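Local coordinates for SA2223 protein (Staphylococcus aureus, PDB 5KCB) that binds the aromatic cation ethidium and is probably an effector-binding protein of the integron-associated family, at residues A31-R36 with Y71-T76; E135-G140 with Y147-W152. All blocks are in the same frame, centred on the assembly; numbering follows the deposited sequence.

Interaction 1 lays helix 23-39 against strand 69-76, and interaction 2 pairs the two strands of a later hairpin, 133-137 and 148-155; all three strands belong to the same closed antiparallel sheet. Their centres lie about 14 Å apart, yet the side chains converge on one ethidium site. Interaction 1 supplies the indole of Trp34 and interaction 2 the phenol of Tyr137. These two rings meet with their planes at about 80°, Trp34 CZ2 standing 4.0 Å from Tyr137 CE2, and together make a corner into which the ligand fits. Behind that corner Tyr71 OH and Glu135 OE1 approach to 3.4 Å, a weak hydrogen bond that joins the polar groups of both contacts.

Interaction 1 (A31-R36 with Y71-T76); sequences AGFWQR and YMIAVT. With ET (ethidium), chain B.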
ATOM      1  N   ALA A  31     -10.629  -4.424   6.904  1.00 30.35           N
ATOM      2  CA  ALA A  31     -10.950  -5.796   6.574  1.00 31.92           C
ATOM      3  C   ALA A  31     -12.332  -5.839   5.962  1.00 31.16           C
ATOM      4  O   ALA A  31     -12.556  -6.536   5.006  1.00 31.09           O
ATOM      5  CB  ALA A  31     -10.852  -6.683   7.796  1.00 34.16           C
ATOM      6  N   GLY A  32     -13.244  -5.062   6.516  1.00 30.70           N
ATOM      7  CA  GLY A  32     -14.593  -4.965   6.009  1.00 30.13           C
ATOM      8  C   GLY A  32     -14.672  -4.388   4.609  1.00 28.93           C
ATOM      9  O   GLY A  32     -15.469  -4.828   3.811  1.00 28.60           O
ATOM     10  N   PHE A  33     -13.848  -3.385   4.338  1.00 25.46           N
ATOM     11  CA  PHE A  33     -13.793  -2.729   3.044  1.00 24.04           C
ATOM     12  C   PHE A  33     -13.345  -3.746   1.999  1.00 25.33           C
ATOM     13  O   PHE A  33     -13.906  -3.826   0.939  1.00 25.93           O
ATOM     14  CB  PHE A  33     -12.847  -1.516   3.130  1.00 22.59           C
ATOM     15  CG  PHE A  33     -12.697  -0.730   1.861  1.00 24.45           C
ATOM     16  CD1 PHE A  33     -13.731  -0.601   0.968  1.00 25.74           C
ATOM     17  CD2 PHE A  33     -11.517  -0.070   1.591  1.00 23.85           C
ATOM     18  CE1 PHE A  33     -13.586   0.143  -0.179  1.00 26.71           C
ATOM     19  CE2 PHE A  33     -11.363   0.668   0.444  1.00 24.46           C
ATOM     20  CZ  PHE A  33     -12.397   0.765  -0.444  1.00 26.31           C
ATOM     21  N   TRP A  34     -12.338  -4.533   2.325  1.00 25.12           N
ATOM     22  CA  TRP A  34     -11.866  -5.553   1.420  1.00 26.54           C
ATOM     23  C   TRP A  34     -12.986  -6.561   1.165  1.00 30.20           C
ATOM     24  O   TRP A  34     -13.215  -6.953   0.042  1.00 28.15           O
ATOM     25  CB  TRP A  34     -10.667  -6.280   1.998  1.00 26.83           C
ATOM     26  CG  TRP A  34      -9.356  -5.622   1.796  1.00 28.20           C
ATOM     27  CD1 TRP A  34      -8.682  -4.874   2.690  1.00 29.48           C
ATOM     28  CD2 TRP A  34      -8.538  -5.679   0.629  1.00 30.48           C
ATOM     29  NE1 TRP A  34      -7.509  -4.445   2.162  1.00 30.33           N
ATOM     30  CE2 TRP A  34      -7.392  -4.930   0.894  1.00 30.98           C
ATOM     31  CE3 TRP A  34      -8.669  -6.286  -0.612  1.00 33.48           C
ATOM     32  CZ2 TRP A  34      -6.390  -4.774  -0.025  1.00 32.29           C
ATOM     33  CZ3 TRP A  34      -7.682  -6.127  -1.520  1.00 35.60           C
ATOM     34  CH2 TRP A  34      -6.551  -5.382  -1.229  1.00 34.15           C
ATOM     35  N   GLN A  35     -13.681  -6.954   2.231  1.00 36.23           N
ATOM     36  CA  GLN A  35     -14.768  -7.919   2.140  1.00 41.78           C
ATOM     37  C   GLN A  35     -15.868  -7.384   1.240  1.00 30.66           C
ATOM     38  O   GLN A  35     -16.379  -8.103   0.416  1.00 29.12           O
ATOM     39  CB  GLN A  35     -15.299  -8.284   3.535  1.00 60.56           C
ATOM     40  CG  GLN A  35     -14.512  -9.398   4.211  1.00 78.40           C
ATOM     41  CD  GLN A  35     -14.522  -9.373   5.742  1.00 93.28           C
ATOM     42  OE1 GLN A  35     -15.476  -8.921   6.381  1.00 98.63           O
ATOM     43  NE2 GLN A  35     -13.456  -9.889   6.333  1.00 98.36           N
ATOM     44  N   ARG A  36     -16.214  -6.118   1.397  1.00 27.15           N
ATOM     45  CA  ARG A  36     -17.226  -5.508   0.564  1.00 26.74           C
ATOM     46  C   ARG A  36     -16.800  -5.442  -0.906  1.00 24.52           C
ATOM     47  O   ARG A  36     -17.598  -5.668  -1.795  1.00 24.98           O
ATOM     48  CB  ARG A  36     -17.630  -4.128   1.089  1.00 26.41           C
ATOM     49  CG  ARG A  36     -18.592  -4.175   2.267  1.00 27.04           C
ATOM     50  CD  ARG A  36     -18.996  -2.800   2.757  1.00 26.86           C
ATOM     51  NE  ARG A  36     -17.958  -2.160   3.542  1.00 26.35           N
ATOM     52  CZ  ARG A  36     -17.280  -1.092   3.163  1.00 27.19           C
ATOM     53  NH1 ARG A  36     -17.522  -0.522   2.015  1.00 25.79           N
ATOM     54  NH2 ARG A  36     -16.362  -0.597   3.949  1.00 28.07           N
ATOM     55  N   TYR A  71      -7.963   4.946   2.991  1.00 23.16           N
ATOM     56  CA  TYR A  71      -7.454   3.687   2.497  1.00 23.01           C
ATOM     57  C   TYR A  71      -8.006   3.476   1.107  1.00 23.97           C
ATOM     58  O   TYR A  71      -9.183   3.632   0.867  1.00 24.54           O
ATOM     59  CB  TYR A  71      -7.837   2.531   3.405  1.00 25.46           C
ATOM     60  CG  TYR A  71      -7.139   1.223   3.135  1.00 28.14           C
ATOM     61  CD1 TYR A  71      -5.909   0.947   3.684  1.00 29.34           C
ATOM     62  CD2 TYR A  71      -7.726   0.251   2.365  1.00 27.56           C
ATOM     63  CE1 TYR A  71      -5.278  -0.252   3.452  1.00 29.13           C
ATOM     64  CE2 TYR A  71      -7.104  -0.947   2.136  1.00 27.09           C
ATOM     65  CZ  TYR A  71      -5.878  -1.192   2.679  1.00 27.76           C
ATOM     66  OH  TYR A  71      -5.261  -2.381   2.458  1.00 28.64           O
ATOM     67  N   MET A  72      -7.140   3.126   0.187  1.00 23.01           N
ATOM     68  CA  MET A  72      -7.557   2.903  -1.169  1.00 23.53           C
ATOM     69  C   MET A  72      -7.126   1.557  -1.696  1.00 24.78           C
ATOM     70  O   MET A  72      -5.972   1.216  -1.662  1.00 25.32           O
ATOM     71  CB  MET A  72      -7.000   3.987  -2.068  1.00 23.30           C
ATOM     72  CG  MET A  72      -7.379   3.850  -3.524  1.00 24.50           C
ATOM     73  SD  MET A  72      -6.694   5.133  -4.576  1.00 24.86           S
ATOM     74  CE  MET A  72      -7.545   4.883  -6.105  1.00 33.06           C
ATOM     75  N   ILE A  73      -8.082   0.807  -2.205  1.00 25.25           N
ATOM     76  CA  ILE A  73      -7.799  -0.471  -2.812  1.00 25.87           C
ATOM     77  C   ILE A  73      -7.714  -0.158  -4.297  1.00 25.73           C
ATOM     78  O   ILE A  73      -8.648   0.351  -4.873  1.00 25.85           O
ATOM     79  CB  ILE A  73      -8.885  -1.492  -2.518  1.00 25.55           C
ATOM     80  CG1 ILE A  73      -8.853  -1.860  -1.041  1.00 27.22           C
ATOM     81  CG2 ILE A  73      -8.690  -2.712  -3.385  1.00 25.10           C
ATOM     82  CD1 ILE A  73     -10.039  -2.646  -0.569  1.00 27.96           C
ATOM     83  N   ALA A  74      -6.569  -0.452  -4.888  1.00 25.94           N
ATOM     84  CA  ALA A  74      -6.320  -0.132  -6.279  1.00 26.11           C
ATOM     85  C   ALA A  74      -5.268  -0.961  -7.021  1.00 26.99           C
ATOM     86  O   ALA A  74      -4.513  -1.706  -6.441  1.00 27.43           O
ATOM     87  CB  ALA A  74      -5.947   1.329  -6.374  1.00 25.36           C
ATOM     88  N   VAL A  75      -5.253  -0.771  -8.333  1.00 27.46           N
ATOM     89  CA  VAL A  75      -4.306  -1.395  -9.238  1.00 27.99           C
ATOM     90  C   VAL A  75      -3.725  -0.313 -10.149  1.00 28.55           C
ATOM     91  O   VAL A  75      -4.323   0.718 -10.345  1.00 28.06           O
ATOM     92  CB  VAL A  75      -4.942  -2.482 -10.124  1.00 28.99           C
ATOM     93  CG1 VAL A  75      -5.592  -3.554  -9.284  1.00 31.33           C
ATOM     94  CG2 VAL A  75      -5.940  -1.884 -11.093  1.00 27.85           C
ATOM     95  N   THR A  76      -2.557  -0.566 -10.707  1.00 30.48           N
ATOM     96  CA  THR A  76      -1.943   0.392 -11.610  1.00 33.07           C
ATOM     97  C   THR A  76      -2.654   0.246 -12.929  1.00 36.16           C
ATOM     98  O   THR A  76      -2.620  -0.791 -13.512  1.00 38.50           O
ATOM     99  CB  THR A  76      -0.456   0.103 -11.831  1.00 33.58           C
ATOM    100  OG1 THR A  76      -0.283  -1.251 -12.234  1.00 34.00           O
ATOM    101  CG2 THR A  76       0.327   0.354 -10.583  1.00 32.95           C
TER
HETATM  102  C1   ET B 201      -6.126  -7.065   3.544  1.00131.21           C
HETATM  103  C2   ET B 201      -6.274  -6.435   4.763  1.00132.59           C
HETATM  104  C3   ET B 201      -7.236  -6.866   5.664  1.00132.86           C
HETATM  105  C4   ET B 201      -8.074  -7.940   5.384  1.00131.24           C
HETATM  106  N5   ET B 201      -8.820  -9.723   3.867  1.00125.54           N
HETATM  107  C6   ET B 201      -8.717 -10.371   2.680  1.00127.56           C
HETATM  108  C7   ET B 201      -7.583 -10.598   0.465  1.00123.14           C
HETATM  109  C8   ET B 201      -6.628 -10.175  -0.446  1.00121.28           C
HETATM  110  C9   ET B 201      -5.783  -9.108  -0.186  1.00122.02           C
HETATM  111  C10  ET B 201      -5.868  -8.421   1.008  1.00123.60           C
HETATM  112  C11  ET B 201      -7.707  -9.947   1.674  1.00125.50           C
HETATM  113  C12  ET B 201      -6.805  -8.815   1.940  1.00125.91           C
HETATM  114  C13  ET B 201      -6.945  -8.130   3.229  1.00128.80           C
HETATM  115  C14  ET B 201      -7.981  -8.610   4.174  1.00128.73           C
HETATM  116  C15  ET B 201      -9.598 -11.526   2.319  1.00131.27           C
HETATM  117  C16  ET B 201     -10.520 -11.390   1.291  1.00132.70           C
HETATM  118  C17  ET B 201     -11.343 -12.447   0.945  1.00133.85           C
HETATM  119  C18  ET B 201     -11.266 -13.654   1.635  1.00134.47           C
HETATM  120  C19  ET B 201     -10.349 -13.802   2.669  1.00134.28           C
HETATM  121  C20  ET B 201      -9.508 -12.735   3.000  1.00133.16           C
HETATM  122  C21  ET B 201      -9.831 -10.127   4.861  1.00120.34           C
HETATM  123  C22  ET B 201     -10.936  -9.100   4.976  1.00116.88           C
HETATM  124  N23  ET B 201      -7.350  -6.226   6.847  1.00133.70           N
HETATM  125  N24  ET B 201      -6.520 -10.816  -1.619  1.00119.60           N
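Ile73 pushes its CD1 methyl between the rings of Phe33 and Trp34, and this wedge is the tight part of the contact. The methyl sits 3.9 Å from the centroid of the Phe33 ring, toward its rim, and 3.7 Å from that of the Trp34 five-membered ring, over its centre; both are CH-pi contacts over a face. Isoleucine suits the place because its CG1-CD1 arm is extended (chi2 168°) and so carries a slim methyl beyond the branched base, while CG2 lies near the far end of the indole. Phe33 also turns its edge to Tyr71, CD2 to CD2 at 3.9 Å. The one polar link here is the hydrogen bond from Trp34 NE1 to Tyr71 OH, 3.1 Å long with 148° at the hydrogen; the hydroxyl lies close to the indole plane, so the bond, with the packing on both faces, would help hold the indole's orientation and satisfies its buried N-H.

Here a helix packs on the face of a closed antiparallel sheet, the axes of 31-36 and 71-76 crossing at -38°. Within 31-36, Phe33 and Trp34 are the residues that reach 71-76. Phe33 also lies against Ile16, Glu18 and Tyr20 of the adjoining strand 4-20, whereas Trp34 and Ile73 share Ile43 of helix 42-49.

Beyond the indole, packing against the strand gives way to the ligand. Ethidium covers the Trp34 face opposite Ile73, with its C10 atom 3.6 Å above the ring plane; a broad, electron-rich indole suits a flat aromatic cation. Small Ala31 lets the ethyl group come close, its CB 3.7 Å from ethidium C22. Gln35 flanks the same ethyl group on the solvent side but is poorly ordered, and exposed Arg36 forms a salt bridge with Glu18 through NH1.

Interaction 2 (E135-G140 with Y147-W152); sequences ELYQDG and YITEIW. With ET (ethidium), chain B.
Leu136 and Glu150 form the regular backbone link of this beta hairpin, an antiparallel hydrogen-bonded pair. Leu136 N gives to Glu150 O at 2.8 Å, and Glu150 N returns a bond to Leu136 O at 3.2 Å. Glu135 and Ile151 make the neighbouring non-hydrogen-bonded pair. Toward the turn the strands part, and a water takes over, donating to Leu136 O and Ile148 O and accepting from Gln138 N.

Among the side-chain hydrogen bonds, Tyr147 has CG anti to its backbone N (chi1 -179°), which carries the phenol across to the segment 135-140, where its OH gives to a lone pair of Gln138 O at 2.9 Å, in the carbonyl plane. Gln138 answers with a weak bond from NE2 to Ile148 O. Tyr137 OH donates to Glu135 OE1 at 2.7 Å, from above the carboxylate plane, while Trp152 NE1 meets Glu150 OE1 on its anti side at 3.0 Å.

Apolar contacts divide between the two faces. Leu136 lies alongside Glu150 and Trp152, its CB 4.3 Å from Trp152 CD1. On the other face Thr149 CG2 comes within 3.4 Å of Tyr137 CE1. Ethidium C10 stands 3.6 Å above the centre of the Tyr137 ring. A tyrosine suits this spot, offering the ligand a face and Glu135 a hydroxyl; the Glu135 carboxylate, not in contact with the ligand, could still favour a cation at longer range.

Val109 of helix 107-119 packs on Glu135, Tyr137 and Thr149, whereas Trp152 stacks on Phe134 and meets Tyr96 edge-to-face; strands 57-63 and 87-102 flank the hairpin in the barrel.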
ATOM      1  N   GLU A 135       0.535  -1.737   0.931  1.00 33.02           N
ATOM      2  CA  GLU A 135       0.703  -3.174   0.983  1.00 34.18           C
ATOM      3  C   GLU A 135       0.412  -3.626  -0.427  1.00 32.59           C
ATOM      4  O   GLU A 135      -0.543  -3.187  -1.038  1.00 31.72           O
ATOM      5  CB  GLU A 135      -0.288  -3.827   1.938  1.00 37.87           C
ATOM      6  CG  GLU A 135      -0.191  -3.382   3.371  1.00 40.25           C
ATOM      7  CD  GLU A 135      -1.536  -3.289   4.061  1.00 45.06           C
ATOM      8  OE1 GLU A 135      -2.499  -3.937   3.634  1.00 46.06           O
ATOM      9  OE2 GLU A 135      -1.630  -2.554   5.047  1.00 47.94           O
ATOM     10  N   LEU A 136       1.258  -4.487  -0.950  1.00 31.45           N
ATOM     11  CA  LEU A 136       1.067  -4.996  -2.289  1.00 32.54           C
ATOM     12  C   LEU A 136       0.766  -6.477  -2.198  1.00 33.69           C
ATOM     13  O   LEU A 136       1.549  -7.221  -1.648  1.00 34.56           O
ATOM     14  CB  LEU A 136       2.309  -4.760  -3.121  1.00 33.33           C
ATOM     15  CG  LEU A 136       2.259  -5.260  -4.544  1.00 37.64           C
ATOM     16  CD1 LEU A 136       1.316  -4.430  -5.374  1.00 38.37           C
ATOM     17  CD2 LEU A 136       3.642  -5.218  -5.129  1.00 38.20           C
ATOM     18  N   TYR A 137      -0.380  -6.885  -2.731  1.00 35.15           N
ATOM     19  CA  TYR A 137      -0.800  -8.283  -2.689  1.00 38.26           C
ATOM     20  C   TYR A 137      -0.732  -8.980  -4.035  1.00 43.44           C
ATOM     21  O   TYR A 137      -1.520  -8.729  -4.917  1.00 41.43           O
ATOM     22  CB  TYR A 137      -2.221  -8.369  -2.141  1.00 37.97           C
ATOM     23  CG  TYR A 137      -2.332  -7.884  -0.733  1.00 37.04           C
ATOM     24  CD1 TYR A 137      -2.029  -8.705   0.314  1.00 38.06           C
ATOM     25  CD2 TYR A 137      -2.706  -6.595  -0.454  1.00 36.40           C
ATOM     26  CE1 TYR A 137      -2.107  -8.270   1.604  1.00 38.55           C
ATOM     27  CE2 TYR A 137      -2.787  -6.149   0.839  1.00 37.35           C
ATOM     28  CZ  TYR A 137      -2.477  -6.996   1.865  1.00 38.38           C
ATOM     29  OH  TYR A 137      -2.543  -6.590   3.155  1.00 38.51           O
ATOM     30  N   GLN A 138       0.236  -9.866  -4.173  1.00 51.29           N
ATOM     31  CA  GLN A 138       0.416 -10.633  -5.400  1.00 58.80           C
ATOM     32  C   GLN A 138      -0.592 -11.769  -5.507  1.00 56.71           C
ATOM     33  O   GLN A 138      -1.215 -12.138  -4.530  1.00 52.55           O
ATOM     34  CB  GLN A 138       1.818 -11.219  -5.458  1.00 68.45           C
ATOM     35  CG  GLN A 138       2.016 -12.407  -4.544  1.00 76.08           C
ATOM     36  CD  GLN A 138       3.415 -12.949  -4.582  1.00 84.29           C
ATOM     37  OE1 GLN A 138       3.986 -13.151  -5.645  1.00 85.90           O
ATOM     38  NE2 GLN A 138       3.978 -13.192  -3.419  1.00 89.74           N
ATOM     39  N   ASP A 139      -0.716 -12.336  -6.698  1.00 59.81           N
ATOM     40  CA  ASP A 139      -1.617 -13.462  -6.927  1.00 64.96           C
ATOM     41  C   ASP A 139      -1.138 -14.631  -6.074  1.00 64.35           C
ATOM     42  O   ASP A 139       0.052 -14.843  -5.938  1.00 64.83           O
ATOM     43  CB  ASP A 139      -1.626 -13.845  -8.417  1.00 71.76           C
ATOM     44  CG  ASP A 139      -2.646 -13.064  -9.216  1.00 75.92           C
ATOM     45  OD1 ASP A 139      -3.293 -12.189  -8.626  1.00 77.49           O
ATOM     46  OD2 ASP A 139      -2.822 -13.319 -10.424  1.00 77.53           O
ATOM     47  N   GLY A 140      -2.056 -15.382  -5.479  1.00 62.98           N
ATOM     48  CA  GLY A 140      -1.677 -16.502  -4.644  1.00 62.55           C
ATOM     49  C   GLY A 140      -2.686 -16.782  -3.557  1.00 63.06           C
ATOM     50  O   GLY A 140      -3.726 -16.144  -3.508  1.00 60.98           O
ATOM     51  N   TYR A 147       2.684 -17.350   2.188  1.00 59.39           N
ATOM     52  CA  TYR A 147       2.318 -16.202   1.376  1.00 54.92           C
ATOM     53  C   TYR A 147       3.095 -14.956   1.751  1.00 52.29           C
ATOM     54  O   TYR A 147       3.339 -14.689   2.914  1.00 51.30           O
ATOM     55  CB  TYR A 147       0.839 -15.895   1.497  1.00 54.21           C
ATOM     56  CG  TYR A 147       0.420 -14.737   0.644  1.00 52.61           C
ATOM     57  CD1 TYR A 147       0.088 -14.919  -0.669  1.00 50.24           C
ATOM     58  CD2 TYR A 147       0.372 -13.456   1.151  1.00 54.74           C
ATOM     59  CE1 TYR A 147      -0.293 -13.865  -1.463  1.00 49.15           C
ATOM     60  CE2 TYR A 147      -0.010 -12.399   0.365  1.00 53.92           C
ATOM     61  CZ  TYR A 147      -0.336 -12.606  -0.943  1.00 50.81           C
ATOM     62  OH  TYR A 147      -0.720 -11.564  -1.740  1.00 49.63           O
ATOM     63  N   ILE A 148       3.471 -14.190   0.746  1.00 51.56           N
ATOM     64  CA  ILE A 148       4.229 -12.983   0.977  1.00 48.75           C
ATOM     65  C   ILE A 148       3.505 -11.721   0.542  1.00 47.79           C
ATOM     66  O   ILE A 148       3.076 -11.575  -0.590  1.00 47.34           O
ATOM     67  CB  ILE A 148       5.595 -13.089   0.284  1.00 58.96           C
ATOM     68  CG1 ILE A 148       6.452 -14.122   0.998  1.00 61.16           C
ATOM     69  CG2 ILE A 148       6.342 -11.774   0.285  1.00 54.79           C
ATOM     70  CD1 ILE A 148       7.663 -14.532   0.206  1.00 61.93           C
ATOM     71  N   THR A 149       3.400 -10.811   1.493  1.00 46.79           N
ATOM     72  CA  THR A 149       2.797  -9.517   1.286  1.00 44.09           C
ATOM     73  C   THR A 149       3.949  -8.535   1.361  1.00 42.86           C
ATOM     74  O   THR A 149       4.786  -8.642   2.232  1.00 44.31           O
ATOM     75  CB  THR A 149       1.798  -9.169   2.381  1.00 42.02           C
ATOM     76  OG1 THR A 149       0.760 -10.142   2.410  1.00 44.61           O
ATOM     77  CG2 THR A 149       1.205  -7.820   2.132  1.00 38.34           C
ATOM     78  N   GLU A 150       3.991  -7.589   0.442  1.00 41.33           N
ATOM     79  CA  GLU A 150       5.050  -6.601   0.423  1.00 40.27           C
ATOM     80  C   GLU A 150       4.553  -5.305   1.004  1.00 35.62           C
ATOM     81  O   GLU A 150       3.453  -4.886   0.716  1.00 35.69           O
ATOM     82  CB  GLU A 150       5.537  -6.331  -0.992  1.00 41.94           C
ATOM     83  CG  GLU A 150       6.511  -7.347  -1.554  1.00 43.88           C
ATOM     84  CD  GLU A 150       6.949  -7.011  -2.957  1.00 43.67           C
ATOM     85  OE1 GLU A 150       6.573  -5.960  -3.461  1.00 41.56           O
ATOM     86  OE2 GLU A 150       7.668  -7.804  -3.563  1.00 45.88           O
ATOM     87  N   ILE A 151       5.380  -4.683   1.825  1.00 32.85           N
ATOM     88  CA  ILE A 151       5.055  -3.416   2.443  1.00 32.30           C
ATOM     89  C   ILE A 151       6.011  -2.363   1.915  1.00 32.36           C
ATOM     90  O   ILE A 151       7.210  -2.462   2.084  1.00 34.47           O
ATOM     91  CB  ILE A 151       5.169  -3.512   3.960  1.00 33.64           C
ATOM     92  CG1 ILE A 151       4.147  -4.504   4.499  1.00 36.34           C
ATOM     93  CG2 ILE A 151       4.996  -2.153   4.593  1.00 32.73           C
ATOM     94  CD1 ILE A 151       4.223  -4.715   5.979  1.00 38.34           C
ATOM     95  N   TRP A 152       5.461  -1.349   1.272  1.00 30.91           N
ATOM     96  CA  TRP A 152       6.259  -0.295   0.685  1.00 29.80           C
ATOM     97  C   TRP A 152       6.176   1.018   1.446  1.00 28.78           C
ATOM     98  O   TRP A 152       5.143   1.646   1.455  1.00 29.28           O
ATOM     99  CB  TRP A 152       5.783  -0.060  -0.743  1.00 28.37           C
ATOM    100  CG  TRP A 152       6.051  -1.149  -1.704  1.00 30.57           C
ATOM    101  CD1 TRP A 152       5.626  -2.424  -1.629  1.00 32.06           C
ATOM    102  CD2 TRP A 152       6.781  -1.044  -2.921  1.00 31.27           C
ATOM    103  NE1 TRP A 152       6.055  -3.134  -2.710  1.00 34.28           N
ATOM    104  CE2 TRP A 152       6.772  -2.305  -3.522  1.00 33.14           C
ATOM    105  CE3 TRP A 152       7.460  -0.005  -3.552  1.00 31.34           C
ATOM    106  CZ2 TRP A 152       7.410  -2.557  -4.719  1.00 34.09           C
ATOM    107  CZ3 TRP A 152       8.083  -0.253  -4.734  1.00 32.74           C
ATOM    108  CH2 TRP A 152       8.060  -1.520  -5.309  1.00 34.24           C
TER
HETATM  109  C1   ET B 201      -6.126  -7.065   3.544  1.00131.21           C
HETATM  110  C2   ET B 201      -6.274  -6.435   4.763  1.00132.59           C
HETATM  111  C3   ET B 201      -7.236  -6.866   5.664  1.00132.86           C
HETATM  112  C4   ET B 201      -8.074  -7.940   5.384  1.00131.24           C
HETATM  113  N5   ET B 201      -8.820  -9.723   3.867  1.00125.54           N
HETATM  114  C6   ET B 201      -8.717 -10.371   2.680  1.00127.56           C
HETATM  115  C7   ET B 201      -7.583 -10.598   0.465  1.00123.14           C
HETATM  116  C8   ET B 201      -6.628 -10.175  -0.446  1.00121.28           C
HETATM  117  C9   ET B 201      -5.783  -9.108  -0.186  1.00122.02           C
HETATM  118  C10  ET B 201      -5.868  -8.421   1.008  1.00123.60           C
HETATM  119  C11  ET B 201      -7.707  -9.947   1.674  1.00125.50           C
HETATM  120  C12  ET B 201      -6.805  -8.815   1.940  1.00125.91           C
HETATM  121  C13  ET B 201      -6.945  -8.130   3.229  1.00128.80           C
HETATM  122  C14  ET B 201      -7.981  -8.610   4.174  1.00128.73           C
HETATM  123  C15  ET B 201      -9.598 -11.526   2.319  1.00131.27           C
HETATM  124  C16  ET B 201     -10.520 -11.390   1.291  1.00132.70           C
HETATM  125  C17  ET B 201     -11.343 -12.447   0.945  1.00133.85           C
HETATM  126  C18  ET B 201     -11.266 -13.654   1.635  1.00134.47           C
HETATM  127  C19  ET B 201     -10.349 -13.802   2.669  1.00134.28           C
HETATM  128  C20  ET B 201      -9.508 -12.735   3.000  1.00133.16           C
HETATM  129  C21  ET B 201      -9.831 -10.127   4.861  1.00120.34           C
HETATM  130  C22  ET B 201     -10.936  -9.100   4.976  1.00116.88           C
HETATM  131  N23  ET B 201      -7.350  -6.226   6.847  1.00133.70           N
HETATM  132  N24  ET B 201      -6.520 -10.816  -1.619  1.00119.60           N
HETATM  133  O   HOH W   1       2.572  -9.585  -2.434  1.00 40.86           O